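Local coordinates for protein probable porin (PDB 4FSO) that probably acts as an outer-membrane porin, a monomeric beta-barrel whose channel lets small solutes pass into Pseudomonas aeruginosa, at residues A[121-126]-A[138-143]; A[126-131]-A[193-198]; A[301-306]-A[377-382]. All blocks are in the same frame, centred on the assembly; numbering follows the deposited sequence.

Contact 1: residues A[121-126]-A[138-143]; sequences AMLPDM and PTLFHG
Two antiparallel residue pairs join 121-126 to 138-143 before the strands diverge. Met122 and Phe141 form the hydrogen-bonded pair. Phe141 N gives a well-aligned bond to Met122 O (2.8 Å, N-H...O angle 158°) in the plane of that carbonyl, whereas the return bond from Met122 N to Phe141 O is bent and weak. Beside it, Ala121 and His142 make the non-hydrogen-bonded pair on the other sheet face. With its CG anti to the carbonyl carbon, the His142 ring folds back so that Ala121 CA sits over its centre, 3.8 Å above the plane, a CH-pi contact; Ala121 CB lies 3.6 Å from His142 NE2.

The compact part continues on the Phe141 face. Pro124 crosses Phe141 at about a right angle, bringing Pro124 CD to 3.6 Å from Phe141 CD2, while Leu129, Leu161 and Tyr164 pack around the pair. Looser contact is found at Leu123, which is partly exposed: its CB starts away from 138-143, but the branch swings back. Leu123 CD2 lies 3.8 Å from Leu140 CD1, and Leu123 CD1 no nearer than 4.2 Å to Pro138 CG. Beyond Pro124 the first segment leaves its partner, and Asp125 reaches solvent.

Between these two segments, one sound and one weak backbone bond are supplemented mainly by apolar and CH-pi packing, a short pairing consistent with a segment leaving the barrel wall for the channel.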
loop_
_atom_site.group_PDB
_atom_site.type_symbol
_atom_site.label_atom_id
_atom_site.label_comp_id
_atom_site.label_asym_id
_atom_site.label_seq_id
_atom_site.Cartn_x
_atom_site.Cartn_y
_atom_site.Cartn_z
ATOM N N ALA A 121 -0.961 6.676 -17.872
ATOM C CA ALA A 121 -1.556 6.679 -16.542
ATOM C C ALA A 121 -1.355 5.332 -15.812
ATOM O O ALA A 121 -1.355 4.280 -16.425
ATOM C CB ALA A 121 -3.049 7.069 -16.627
ATOM N N MET A 122 -1.167 5.375 -14.498
ATOM C CA MET A 122 -0.649 4.214 -13.785
ATOM C C MET A 122 -1.024 4.138 -12.293
ATOM O O MET A 122 -0.982 5.148 -11.564
ATOM C CB MET A 122 0.878 4.189 -13.905
ATOM C CG MET A 122 1.405 3.571 -15.164
ATOM S SD MET A 122 3.193 3.680 -15.178
ATOM C CE MET A 122 3.563 2.674 -13.742
ATOM N N LEU A 123 -1.365 2.924 -11.856
ATOM C CA LEU A 123 -1.454 2.589 -10.437
ATOM C C LEU A 123 -0.285 1.693 -9.996
ATOM O O LEU A 123 -0.382 0.464 -10.053
ATOM C CB LEU A 123 -2.779 1.884 -10.138
ATOM C CG LEU A 123 -4.078 2.597 -10.530
ATOM C CD1 LEU A 123 -5.318 1.889 -9.957
ATOM C CD2 LEU A 123 -4.007 4.000 -10.050
ATOM N N PRO A 124 0.829 2.301 -9.559
ATOM C CA PRO A 124 1.971 1.469 -9.161
ATOM C C PRO A 124 1.690 0.689 -7.875
ATOM O O PRO A 124 1.068 1.223 -6.967
ATOM C CB PRO A 124 3.092 2.493 -8.935
ATOM C CG PRO A 124 2.595 3.781 -9.563
ATOM C CD PRO A 124 1.116 3.737 -9.420
ATOM N N ASP A 125 2.123 -0.564 -7.824
ATOM C CA ASP A 125 2.052 -1.349 -6.605
ATOM C C ASP A 125 3.355 -2.111 -6.399
ATOM O O ASP A 125 3.572 -3.154 -7.004
ATOM C CB ASP A 125 0.882 -2.321 -6.653
ATOM C CG ASP A 125 0.375 -2.675 -5.277
ATOM O OD1 ASP A 125 0.475 -1.818 -4.370
ATOM O OD2 ASP A 125 -0.132 -3.802 -5.104
ATOM N N MET A 126 4.221 -1.584 -5.537
ATOM C CA MET A 126 5.580 -2.115 -5.372
ATOM C C MET A 126 6.204 -1.561 -4.076
ATOM O O MET A 126 5.748 -0.544 -3.575
ATOM C CB MET A 126 6.426 -1.739 -6.599
ATOM C CG MET A 126 6.329 -0.262 -7.009
ATOM S SD MET A 126 7.808 0.316 -7.839
ATOM C CE MET A 126 9.095 -0.254 -6.670
ATOM N N PRO A 138 -8.446 6.053 -6.121
ATOM C CA PRO A 138 -7.002 5.893 -5.907
ATOM C C PRO A 138 -6.176 7.064 -6.452
ATOM O O PRO A 138 -6.688 7.927 -7.165
ATOM C CB PRO A 138 -6.665 4.596 -6.661
ATOM C CG PRO A 138 -7.805 4.378 -7.612
ATOM C CD PRO A 138 -9.016 4.980 -6.957
ATOM N N THR A 139 -4.902 7.105 -6.088
ATOM C CA THR A 139 -3.998 8.094 -6.642
ATOM C C THR A 139 -3.682 7.661 -8.058
ATOM O O THR A 139 -3.823 6.495 -8.404
ATOM C CB THR A 139 -2.686 8.155 -5.860
ATOM O OG1 THR A 139 -2.926 7.791 -4.492
ATOM C CG2 THR A 139 -2.097 9.551 -5.939
ATOM N N LEU A 140 -3.237 8.594 -8.875
ATOM C CA LEU A 140 -2.990 8.283 -10.259
ATOM C C LEU A 140 -1.617 8.799 -10.624
ATOM O O LEU A 140 -1.393 10.002 -10.598
ATOM C CB LEU A 140 -4.045 8.971 -11.123
ATOM C CG LEU A 140 -4.197 8.362 -12.513
ATOM C CD1 LEU A 140 -4.737 6.957 -12.376
ATOM C CD2 LEU A 140 -5.102 9.191 -13.383
ATOM N N PHE A 141 -0.691 7.913 -10.961
ATOM C CA PHE A 141 0.631 8.392 -11.354
ATOM C C PHE A 141 0.791 8.364 -12.848
ATOM O O PHE A 141 0.056 7.670 -13.547
ATOM C CB PHE A 141 1.743 7.627 -10.640
ATOM C CG PHE A 141 1.739 7.843 -9.160
ATOM C CD1 PHE A 141 2.561 8.795 -8.586
ATOM C CD2 PHE A 141 0.871 7.129 -8.345
ATOM C CE1 PHE A 141 2.544 9.017 -7.211
ATOM C CE2 PHE A 141 0.854 7.336 -6.962
ATOM C CZ PHE A 141 1.689 8.284 -6.396
ATOM N N HIS A 142 1.723 9.163 -13.340
ATOM C CA HIS A 142 1.989 9.216 -14.769
ATOM C C HIS A 142 3.442 8.948 -15.078
ATOM O O HIS A 142 4.340 9.442 -14.398
ATOM C CB HIS A 142 1.508 10.531 -15.369
ATOM C CG HIS A 142 0.037 10.536 -15.645
ATOM N ND1 HIS A 142 -0.908 10.443 -14.644
ATOM C CD2 HIS A 142 -0.649 10.565 -16.811
ATOM C CE1 HIS A 142 -2.115 10.441 -15.182
ATOM N NE2 HIS A 142 -1.988 10.517 -16.495
ATOM N N GLY A 143 3.672 8.129 -16.091
ATOM C CA GLY A 143 5.026 7.767 -16.428
ATOM C C GLY A 143 5.168 6.487 -17.210
ATOM O O GLY A 143 4.352 6.168 -18.055
#

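Contact 2: residues A[126-131]-A[193-198]; sequences MPLLKY and FDAYQL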
loop_
_atom_site.group_PDB
_atom_site.type_symbol
_atom_site.label_atom_id
_atom_site.label_comp_id
_atom_site.label_asym_id
_atom_site.label_seq_id
_atom_site.Cartn_x
_atom_site.Cartn_y
_atom_site.Cartn_z
ATOM N N MET A 126 4.221 -1.584 -5.537
ATOM C CA MET A 126 5.580 -2.115 -5.372
ATOM C C MET A 126 6.204 -1.561 -4.076
ATOM O O MET A 126 5.748 -0.544 -3.575
ATOM C CB MET A 126 6.426 -1.739 -6.599
ATOM C CG MET A 126 6.329 -0.262 -7.009
ATOM S SD MET A 126 7.808 0.316 -7.839
ATOM C CE MET A 126 9.095 -0.254 -6.670
ATOM N N PRO A 127 7.248 -2.218 -3.534
ATOM C CA PRO A 127 7.826 -1.806 -2.236
ATOM C C PRO A 127 8.182 -0.318 -2.069
ATOM O O PRO A 127 7.993 0.215 -0.977
ATOM C CB PRO A 127 9.085 -2.685 -2.129
ATOM C CG PRO A 127 8.667 -3.938 -2.830
ATOM C CD PRO A 127 7.921 -3.424 -4.046
ATOM N N LEU A 128 8.680 0.337 -3.117
ATOM C CA LEU A 128 9.035 1.748 -3.024
ATOM C C LEU A 128 7.796 2.658 -3.197
ATOM O O LEU A 128 7.805 3.832 -2.804
ATOM C CB LEU A 128 10.157 2.071 -4.024
ATOM C CG LEU A 128 11.643 1.851 -3.643
ATOM C CD1 LEU A 128 11.882 0.754 -2.644
ATOM C CD2 LEU A 128 12.469 1.561 -4.866
ATOM N N LEU A 129 6.724 2.099 -3.761
ATOM C CA LEU A 129 5.457 2.820 -3.926
ATOM C C LEU A 129 4.231 1.869 -3.913
ATOM O O LEU A 129 3.880 1.257 -4.936
ATOM C CB LEU A 129 5.480 3.674 -5.214
ATOM C CG LEU A 129 4.577 4.925 -5.349
ATOM C CD1 LEU A 129 4.629 5.494 -6.764
ATOM C CD2 LEU A 129 3.114 4.708 -4.946
ATOM N N LYS A 130 3.595 1.728 -2.755
ATOM C CA LYS A 130 2.317 1.005 -2.673
ATOM C C LYS A 130 1.275 2.040 -2.942
ATOM O O LYS A 130 1.169 2.978 -2.164
ATOM C CB LYS A 130 2.037 0.471 -1.256
ATOM C CG LYS A 130 2.938 -0.638 -0.791
ATOM C CD LYS A 130 2.961 -1.787 -1.788
ATOM C CE LYS A 130 1.817 -2.787 -1.610
ATOM N NZ LYS A 130 2.079 -4.022 -2.442
ATOM N N TYR A 131 0.498 1.910 -4.005
ATOM C CA TYR A 131 -0.559 2.899 -4.198
ATOM C C TYR A 131 -1.575 2.723 -3.063
ATOM O O TYR A 131 -1.839 1.589 -2.572
ATOM C CB TYR A 131 -1.226 2.790 -5.571
ATOM C CG TYR A 131 -2.351 1.780 -5.619
ATOM C CD1 TYR A 131 -2.094 0.431 -5.433
ATOM C CD2 TYR A 131 -3.669 2.177 -5.848
ATOM C CE1 TYR A 131 -3.104 -0.493 -5.466
ATOM C CE2 TYR A 131 -4.691 1.256 -5.891
ATOM C CZ TYR A 131 -4.397 -0.082 -5.697
ATOM O OH TYR A 131 -5.383 -1.039 -5.726
ATOM N N PHE A 193 10.137 10.410 -10.155
ATOM C CA PHE A 193 10.379 9.318 -9.238
ATOM C C PHE A 193 10.811 8.112 -10.018
ATOM O O PHE A 193 10.112 7.664 -10.914
ATOM C CB PHE A 193 9.120 8.971 -8.433
ATOM C CG PHE A 193 9.320 7.852 -7.430
ATOM C CD1 PHE A 193 9.849 8.115 -6.167
ATOM C CD2 PHE A 193 8.979 6.538 -7.748
ATOM C CE1 PHE A 193 10.027 7.087 -5.218
ATOM C CE2 PHE A 193 9.154 5.514 -6.821
ATOM C CZ PHE A 193 9.676 5.795 -5.545
ATOM N N ASP A 194 11.966 7.580 -9.657
ATOM C CA ASP A 194 12.521 6.408 -10.317
ATOM C C ASP A 194 12.542 5.253 -9.325
ATOM O O ASP A 194 12.688 5.453 -8.121
ATOM C CB ASP A 194 13.946 6.702 -10.852
ATOM C CG ASP A 194 13.981 7.842 -11.909
ATOM O OD1 ASP A 194 14.748 8.827 -11.733
ATOM O OD2 ASP A 194 13.254 7.748 -12.926
ATOM N N ALA A 195 12.351 4.048 -9.834
ATOM C CA ALA A 195 12.577 2.838 -9.052
ATOM C C ALA A 195 13.053 1.771 -10.009
ATOM O O ALA A 195 12.792 1.849 -11.212
ATOM C CB ALA A 195 11.321 2.388 -8.341
ATOM N N TYR A 196 13.780 0.796 -9.488
ATOM C CA TYR A 196 14.260 -0.309 -10.304
ATOM C C TYR A 196 14.192 -1.433 -9.329
ATOM O O TYR A 196 14.531 -1.237 -8.155
ATOM C CB TYR A 196 15.713 -0.103 -10.770
ATOM C CG TYR A 196 15.925 1.199 -11.518
ATOM C CD1 TYR A 196 16.243 2.383 -10.839
ATOM C CD2 TYR A 196 15.799 1.252 -12.908
ATOM C CE1 TYR A 196 16.423 3.573 -11.523
ATOM C CE2 TYR A 196 15.986 2.443 -13.607
ATOM C CZ TYR A 196 16.289 3.597 -12.911
ATOM O OH TYR A 196 16.463 4.770 -13.615
ATOM N N GLN A 197 13.765 -2.604 -9.792
ATOM C CA GLN A 197 13.521 -3.698 -8.872
ATOM C C GLN A 197 13.896 -5.043 -9.470
ATOM O O GLN A 197 13.723 -5.277 -10.656
ATOM C CB GLN A 197 12.053 -3.652 -8.453
ATOM C CG GLN A 197 11.560 -4.746 -7.520
ATOM C CD GLN A 197 10.050 -4.626 -7.240
ATOM O OE1 GLN A 197 9.429 -3.582 -7.510
ATOM N NE2 GLN A 197 9.457 -5.697 -6.718
ATOM N N LEU A 198 14.402 -5.938 -8.630
ATOM C CA LEU A 198 14.686 -7.302 -9.048
ATOM C C LEU A 198 14.022 -8.305 -8.099
ATOM O O LEU A 198 14.229 -8.250 -6.898
ATOM C CB LEU A 198 16.196 -7.511 -9.107
ATOM C CG LEU A 198 16.705 -8.696 -9.921
ATOM C CD1 LEU A 198 18.190 -8.542 -10.114
ATOM C CD2 LEU A 198 16.421 -10.036 -9.249
#
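A type I beta turn, Met126 to Leu129, sets its knuckle against the side of strand 193-198 that carries Phe193, Ala195 and Gln197. The small Ala195 makes a dip between two larger neighbours, and two side chains of the turn enter it: Leu128 CD2 and Met126 CE each come to 3.8 Å from Ala195 CB. Met126 adopts the crowded first torsion, CG between the backbone N and the carbonyl carbon (chi1 48°), and bends again at chi3, which leaves its methyl between Ala195 and the end of Gln197, 3.4 Å from Gln197 OE1.

Gln197 forms one wall of the dip. Its fully extended chain slides past Met126 in the opposite direction, and the Pro127 ring crosses the Gln197 side chain at about a right angle, Pro127 CD lying 3.8 Å from Gln197 OE1; the NH2 end of that amide bonds to Asp199. Phe193 forms the other wall, its CZ 4.1 Å from Leu128 CB and its CE2 4.4 Å from Leu129 CB. Leu291 and Tyr219 also touch this ring, while Gln209, Ala211 and Tyr223 extend the surface beneath Pro127 and Leu128.

Such largely apolar packing of an infolded loop on the inner barrel wall is consistent with L3, the constriction loop of OprD-family porins.

Contact 3: residues A[301-306]-A[377-382]; sequences YLQVND and RNATYR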
loop_
_atom_site.group_PDB
_atom_site.type_symbol
_atom_site.label_atom_id
_atom_site.label_comp_id
_atom_site.label_asym_id
_atom_site.label_seq_id
_atom_site.Cartn_x
_atom_site.Cartn_y
_atom_site.Cartn_z
ATOM N N TYR A 301 2.142 -0.958 9.344
ATOM C CA TYR A 301 1.256 0.025 8.727
ATOM C C TYR A 301 -0.188 -0.335 9.026
ATOM O O TYR A 301 -0.700 -1.333 8.542
ATOM C CB TYR A 301 1.434 0.148 7.218
ATOM C CG TYR A 301 0.397 1.096 6.654
ATOM C CD1 TYR A 301 0.357 2.430 7.065
ATOM C CD2 TYR A 301 -0.573 0.657 5.764
ATOM C CE1 TYR A 301 -0.602 3.301 6.576
ATOM C CE2 TYR A 301 -1.535 1.527 5.264
ATOM C CZ TYR A 301 -1.545 2.851 5.668
ATOM O OH TYR A 301 -2.507 3.725 5.168
ATOM N N LEU A 302 -0.833 0.503 9.821
ATOM C CA LEU A 302 -2.181 0.240 10.317
ATOM C C LEU A 302 -3.175 1.216 9.691
ATOM O O LEU A 302 -2.819 1.956 8.782
ATOM C CB LEU A 302 -2.210 0.295 11.856
ATOM C CG LEU A 302 -2.245 -1.116 12.421
ATOM C CD1 LEU A 302 -1.020 -1.919 11.969
ATOM C CD2 LEU A 302 -2.420 -1.143 13.944
ATOM N N GLN A 303 -4.414 1.220 10.174
ATOM C CA GLN A 303 -5.473 2.014 9.543
ATOM C C GLN A 303 -5.169 3.501 9.635
ATOM O O GLN A 303 -5.372 4.250 8.670
ATOM C CB GLN A 303 -6.814 1.699 10.177
ATOM C CG GLN A 303 -8.046 2.187 9.417
ATOM C CD GLN A 303 -9.323 1.956 10.225
ATOM O OE1 GLN A 303 -9.534 0.868 10.788
ATOM N NE2 GLN A 303 -10.159 2.989 10.317
ATOM N N VAL A 304 -4.613 3.911 10.772
ATOM C CA VAL A 304 -4.447 5.326 11.068
ATOM C C VAL A 304 -2.995 5.804 11.212
ATOM O O VAL A 304 -2.680 6.964 10.974
ATOM C CB VAL A 304 -5.347 5.702 12.273
ATOM C CG1 VAL A 304 -4.770 6.833 13.100
ATOM C CG2 VAL A 304 -6.726 6.078 11.740
ATOM N N ASN A 305 -2.113 4.890 11.575
ATOM C CA ASN A 305 -0.760 5.258 11.977
ATOM C C ASN A 305 0.221 4.255 11.413
ATOM O O ASN A 305 -0.110 3.081 11.257
ATOM C CB ASN A 305 -0.618 5.349 13.505
ATOM C CG ASN A 305 0.745 5.882 13.936
ATOM O OD1 ASN A 305 1.038 7.041 13.712
ATOM N ND2 ASN A 305 1.582 5.030 14.553
ATOM N N ASP A 306 1.422 4.728 11.089
ATOM C CA ASP A 306 2.395 3.890 10.398
ATOM C C ASP A 306 3.530 3.372 11.296
ATOM O O ASP A 306 4.288 2.495 10.886
ATOM C CB ASP A 306 2.944 4.584 9.130
ATOM C CG ASP A 306 3.776 5.835 9.428
ATOM O OD1 ASP A 306 4.022 6.178 10.600
ATOM O OD2 ASP A 306 4.204 6.491 8.460
ATOM N N ARG A 377 -14.443 -0.938 9.151
ATOM C CA ARG A 377 -13.080 -0.711 9.669
ATOM C C ARG A 377 -12.982 0.286 10.837
ATOM O O ARG A 377 -13.229 1.483 10.678
ATOM C CB ARG A 377 -12.144 -0.251 8.551
ATOM C CG ARG A 377 -12.185 -1.130 7.333
ATOM C CD ARG A 377 -11.166 -0.666 6.331
ATOM N NE ARG A 377 -9.806 -0.850 6.831
ATOM C CZ ARG A 377 -8.783 -0.068 6.506
ATOM N NH1 ARG A 377 -8.975 0.959 5.690
ATOM N NH2 ARG A 377 -7.579 -0.308 7.008
ATOM N N ASN A 378 -12.583 -0.210 12.002
ATOM C CA ASN A 378 -12.560 0.616 13.197
ATOM C C ASN A 378 -11.155 0.837 13.735
ATOM O O ASN A 378 -10.401 -0.104 13.967
ATOM C CB ASN A 378 -13.461 -0.018 14.274
ATOM C CG ASN A 378 -13.486 0.775 15.566
ATOM O OD1 ASN A 378 -13.992 1.900 15.613
ATOM N ND2 ASN A 378 -12.942 0.187 16.630
ATOM N N ALA A 379 -10.804 2.087 13.964
ATOM C CA ALA A 379 -9.486 2.363 14.527
ATOM C C ALA A 379 -9.548 3.206 15.791
ATOM O O ALA A 379 -10.284 4.188 15.875
ATOM C CB ALA A 379 -8.548 3.025 13.475
ATOM N N THR A 380 -8.747 2.815 16.765
ATOM C CA THR A 380 -8.561 3.575 17.983
ATOM C C THR A 380 -7.067 3.813 18.120
ATOM O O THR A 380 -6.276 2.865 18.144
ATOM C CB THR A 380 -9.085 2.777 19.196
ATOM O OG1 THR A 380 -10.502 2.679 19.081
ATOM C CG2 THR A 380 -8.720 3.451 20.522
ATOM N N TYR A 381 -6.688 5.078 18.217
ATOM C CA TYR A 381 -5.285 5.456 18.176
ATOM C C TYR A 381 -5.010 6.543 19.213
ATOM O O TYR A 381 -5.696 7.572 19.257
ATOM C CB TYR A 381 -4.913 5.896 16.761
ATOM C CG TYR A 381 -3.585 6.598 16.634
ATOM C CD1 TYR A 381 -2.387 5.928 16.880
ATOM C CD2 TYR A 381 -3.520 7.932 16.236
ATOM C CE1 TYR A 381 -1.154 6.574 16.749
ATOM C CE2 TYR A 381 -2.292 8.597 16.110
ATOM C CZ TYR A 381 -1.113 7.909 16.369
ATOM O OH TYR A 381 0.093 8.553 16.240
ATOM N N ARG A 382 -4.022 6.282 20.069
ATOM C CA ARG A 382 -3.687 7.159 21.188
ATOM C C ARG A 382 -2.189 7.373 21.326
ATOM O O ARG A 382 -1.398 6.469 21.073
ATOM C CB ARG A 382 -4.216 6.565 22.484
ATOM C CG ARG A 382 -5.691 6.340 22.464
ATOM C CD ARG A 382 -6.439 7.664 22.511
ATOM N NE ARG A 382 -7.863 7.424 22.704
ATOM C CZ ARG A 382 -8.714 7.189 21.712
ATOM N NH1 ARG A 382 -8.284 7.189 20.453
ATOM N NH2 ARG A 382 -9.992 6.963 21.978
#
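Strand 377-382 runs extended past the bend of 301-306, a loop segment pinched by a backbone bond from Leu302 N to Asn305 O, and the two come closest at Gln303 and Ala379, whose CA atoms are 6.4 Å apart. Gln303, Val304 and Asn305 meet Arg377, Ala379 and Tyr381, the alternate residues of the strand that point at the loop. Gln303, with CG anti to the backbone N (chi1 -166°), stretches alongside Arg377 in the opposite sense. Its CG lies over one face of the guanidinium, 3.4 Å above the plane and offset toward the rim, while its CD rests 3.5 Å from Ala379 CB. Farther out, Gln303 NE2 gives a weak, long bond to Arg377 O (3.4 Å); its stronger partner is Glu394.

Position in the chain fits L7, the loop that in the 18-stranded barrels of OprD-family porins folds inward and, with L3, narrows the channel; here it rests on the inner wall. The branched Val304 straddles the next step of that wall: CG2 meets Ala379 CB, and CG1 lies 3.6 Å from Tyr381 CD2, reaching the ring obliquely. Asn305 takes a face of the same ring, its CB 3.9 Å from the centroid in a CH-pi contact; the amide and ring planes are 20° apart, and Asn305 OD1 lies 3.1 Å from Tyr381 OH. That hydroxyl is hydrogen-bonded to Glu353, and the Arg377 guanidinium forms a salt bridge with Glu359. The backbone N of Gln303 bonds to Asp357 and that of Val304 to Glu355, both on strand 350-363.

From the N terminus, the chain leaves strand 115-119, passes through 121-126 and returns at 138-143, where contact 1 closes a short loop across the base of the probable L3. Contact 2 starts within that loop, sharing Met126, and closes later on wall strand 193-203, tying the probable L3 to it, so the two cross; they touch through Pro124 with Leu129 and a weak, long ion pair between Asp125 and Lys130. Contact 3 follows in series, closing a 70-residue excursion from the probable L7 to strand 373-383. On the opposite side of the chain's centre, about 24 Å from either of the others between centres, it fastens the second inward loop to a different part of the barrel wall.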